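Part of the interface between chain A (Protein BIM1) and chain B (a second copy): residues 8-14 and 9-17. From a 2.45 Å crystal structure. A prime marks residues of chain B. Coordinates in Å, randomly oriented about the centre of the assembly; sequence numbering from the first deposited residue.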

# COMPACT_ATOMS: atom_id res chain seq x y z
N ALA A 8 14.30 -24.10 -36.25
CA ALA A 8 13.92 -22.70 -36.01
C ALA A 8 12.64 -22.56 -35.18
O ALA A 8 12.60 -21.70 -34.29
CB ALA A 8 13.77 -21.96 -37.32
N ILE A 9 11.61 -23.42 -35.42
CA ILE A 9 10.36 -23.31 -34.66
C ILE A 9 10.46 -23.90 -33.25
O ILE A 9 9.84 -23.37 -32.32
CB ILE A 9 9.01 -23.51 -35.41
CG1 ILE A 9 8.33 -24.85 -35.21
CG2 ILE A 9 9.06 -23.08 -36.86
CD1 ILE A 9 8.94 -26.05 -35.85
N GLN A 10 11.31 -24.93 -33.07
CA GLN A 10 11.60 -25.53 -31.77
C GLN A 10 12.34 -24.51 -30.88
O GLN A 10 12.10 -24.47 -29.66
CB GLN A 10 12.45 -26.79 -31.96
CG GLN A 10 12.91 -27.50 -30.68
CD GLN A 10 11.76 -28.04 -29.87
OE1 GLN A 10 11.37 -27.44 -28.85
NE2 GLN A 10 11.19 -29.16 -30.31
N ALA A 11 13.24 -23.70 -31.48
CA ALA A 11 14.01 -22.67 -30.80
C ALA A 11 13.07 -21.55 -30.33
O ALA A 11 13.19 -21.12 -29.19
CB ALA A 11 15.08 -22.12 -31.72
N GLU A 12 12.11 -21.12 -31.18
CA GLU A 12 11.09 -20.12 -30.86
C GLU A 12 10.22 -20.62 -29.69
O GLU A 12 9.88 -19.83 -28.80
CB GLU A 12 10.16 -19.86 -32.06
CG GLU A 12 10.78 -19.08 -33.22
CD GLU A 12 10.11 -19.26 -34.58
OE1 GLU A 12 8.88 -19.06 -34.68
OE2 GLU A 12 10.83 -19.59 -35.55
N LEU A 13 9.89 -21.92 -29.70
CA LEU A 13 9.05 -22.52 -28.67
C LEU A 13 9.74 -22.56 -27.31
O LEU A 13 9.13 -22.13 -26.32
CB LEU A 13 8.51 -23.91 -29.09
CG LEU A 13 7.71 -24.70 -28.02
CD1 LEU A 13 6.43 -23.96 -27.57
CD2 LEU A 13 7.44 -26.10 -28.46
N THR A 14 11.01 -23.04 -27.25
CA THR A 14 11.75 -23.09 -25.99
C THR A 14 12.07 -21.69 -25.47
O THR A 14 12.06 -21.48 -24.25
CB THR A 14 12.92 -24.09 -25.98
OG1 THR A 14 14.03 -23.52 -26.63
CG2 THR A 14 12.56 -25.45 -26.58
N ILE B 9 4.75 -28.75 -33.09
CA ILE B 9 5.48 -27.64 -32.49
C ILE B 9 4.77 -26.35 -32.72
O ILE B 9 4.67 -25.57 -31.77
CB ILE B 9 6.99 -27.56 -32.84
CG1 ILE B 9 7.73 -28.75 -32.23
CG2 ILE B 9 7.61 -26.23 -32.32
CD1 ILE B 9 9.07 -28.88 -32.75
N GLN B 10 4.26 -26.10 -33.95
CA GLN B 10 3.50 -24.90 -34.29
C GLN B 10 2.26 -24.71 -33.36
O GLN B 10 1.96 -23.59 -32.95
CB GLN B 10 3.07 -24.93 -35.76
CG GLN B 10 2.26 -23.71 -36.23
CD GLN B 10 3.05 -22.43 -36.19
OE1 GLN B 10 2.92 -21.62 -35.26
NE2 GLN B 10 3.90 -22.24 -37.18
N ALA B 11 1.59 -25.81 -33.01
CA ALA B 11 0.42 -25.82 -32.13
C ALA B 11 0.82 -25.45 -30.69
O ALA B 11 0.17 -24.61 -30.06
CB ALA B 11 -0.23 -27.19 -32.17
N GLU B 12 1.92 -26.04 -30.18
CA GLU B 12 2.44 -25.75 -28.86
C GLU B 12 2.96 -24.32 -28.80
O GLU B 12 2.80 -23.68 -27.76
CB GLU B 12 3.51 -26.77 -28.45
CG GLU B 12 3.76 -26.81 -26.95
CD GLU B 12 2.53 -26.77 -26.06
OE1 GLU B 12 1.76 -27.75 -26.06
OE2 GLU B 12 2.32 -25.73 -25.39
N LEU B 13 3.54 -23.82 -29.91
CA LEU B 13 4.06 -22.46 -29.99
C LEU B 13 2.95 -21.44 -29.92
O LEU B 13 3.08 -20.49 -29.13
CB LEU B 13 4.97 -22.24 -31.22
CG LEU B 13 5.48 -20.82 -31.44
CD1 LEU B 13 6.49 -20.40 -30.36
CD2 LEU B 13 6.04 -20.66 -32.81
N THR B 14 1.85 -21.62 -30.70
CA THR B 14 0.73 -20.67 -30.65
C THR B 14 0.00 -20.74 -29.29
O THR B 14 -0.47 -19.72 -28.80
CB THR B 14 -0.18 -20.70 -31.89
OG1 THR B 14 -1.05 -21.82 -31.83
CG2 THR B 14 0.60 -20.65 -33.21
N LYS B 15 -0.01 -21.93 -28.66
CA LYS B 15 -0.59 -22.11 -27.33
C LYS B 15 0.27 -21.33 -26.31
O LYS B 15 -0.28 -20.72 -25.40
CB LYS B 15 -0.64 -23.61 -26.97
CG LYS B 15 -1.49 -23.92 -25.77
N SER B 16 1.61 -21.34 -26.48
CA SER B 16 2.55 -20.61 -25.62
C SER B 16 2.40 -19.10 -25.78
O SER B 16 2.42 -18.37 -24.78
CB SER B 16 3.99 -21.04 -25.91
OG SER B 16 4.41 -22.08 -25.04
N GLN B 17 2.23 -18.62 -27.02
CA GLN B 17 2.06 -17.20 -27.33
C GLN B 17 0.75 -16.65 -26.74
O GLN B 17 0.63 -15.45 -26.49
CB GLN B 17 2.10 -16.97 -28.84
CG GLN B 17 3.49 -17.09 -29.49
CD GLN B 17 3.41 -17.25 -31.01
OE1 GLN B 17 2.42 -17.77 -31.57
NE2 GLN B 17 4.46 -16.86 -31.72

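The two stretches are helical throughout and run in the same general direction, their axes 28° apart and 9.4 Å distant at closest approach. No hydrogen bond crosses between them; backbone hydrogen bonds run within each helix, as in Leu13 N to Ile9 O (3.0 Å) and Leu13′ N to Ile9′ O (2.8 Å). Apolar packing therefore carries the contact, which buries 433 Å² in total.

Along chain B, Ile9′ comes first and gives up 98 Å². Its CA-to-CB bond points toward chain A, and its branched side chain meets several residues: Ile9′ CG2 lies 3.3 Å from Ile9 CG1, a tight apolar contact, and 3.9 Å from Leu13 CD2, while Ile9′ CD1 comes within 3.2 Å of Gln10 NE2. That last approach is close packing of an amide against a methyl group, which offers it no acceptor. Gln10′, pointing away, contributes mainly through its backbone, Gln10′ N lying 4.4 Å from Ile9 CG1. Ala11′ makes no contact.

Glu12′ lies beside the Leu13 side chain: Leu13 CD1 is 3.6 Å from Glu12′ O and 4.0 Å from Glu12′ CG. The acid's aliphatic portion can thus line an apolar neighbour while the residue remains exposed.

Leu13′ is buried and pairs in register with Leu13, their CA atoms 5.2 Å apart. Both leucines adopt the t,p rotamer, and both leave the backbone sideways with their ends coming nearer the partner. Leu13 CB is 4.2 Å from Leu13′ CD1, and Leu13 CD1 is 3.7 Å from Leu13′ CA. Leu13′ CD2 also meets Glu12 OE1 at 3.8 Å.

Thr14′ points away and Lys15′ makes no contact. Ser16′ points toward chain A, its small side chain placing Ser16′ OG 3.7 Å from Leu13 CD1. It completes the hole, formed with Ile9′, Glu12′ and Leu13′, that receives Leu13 as a knob.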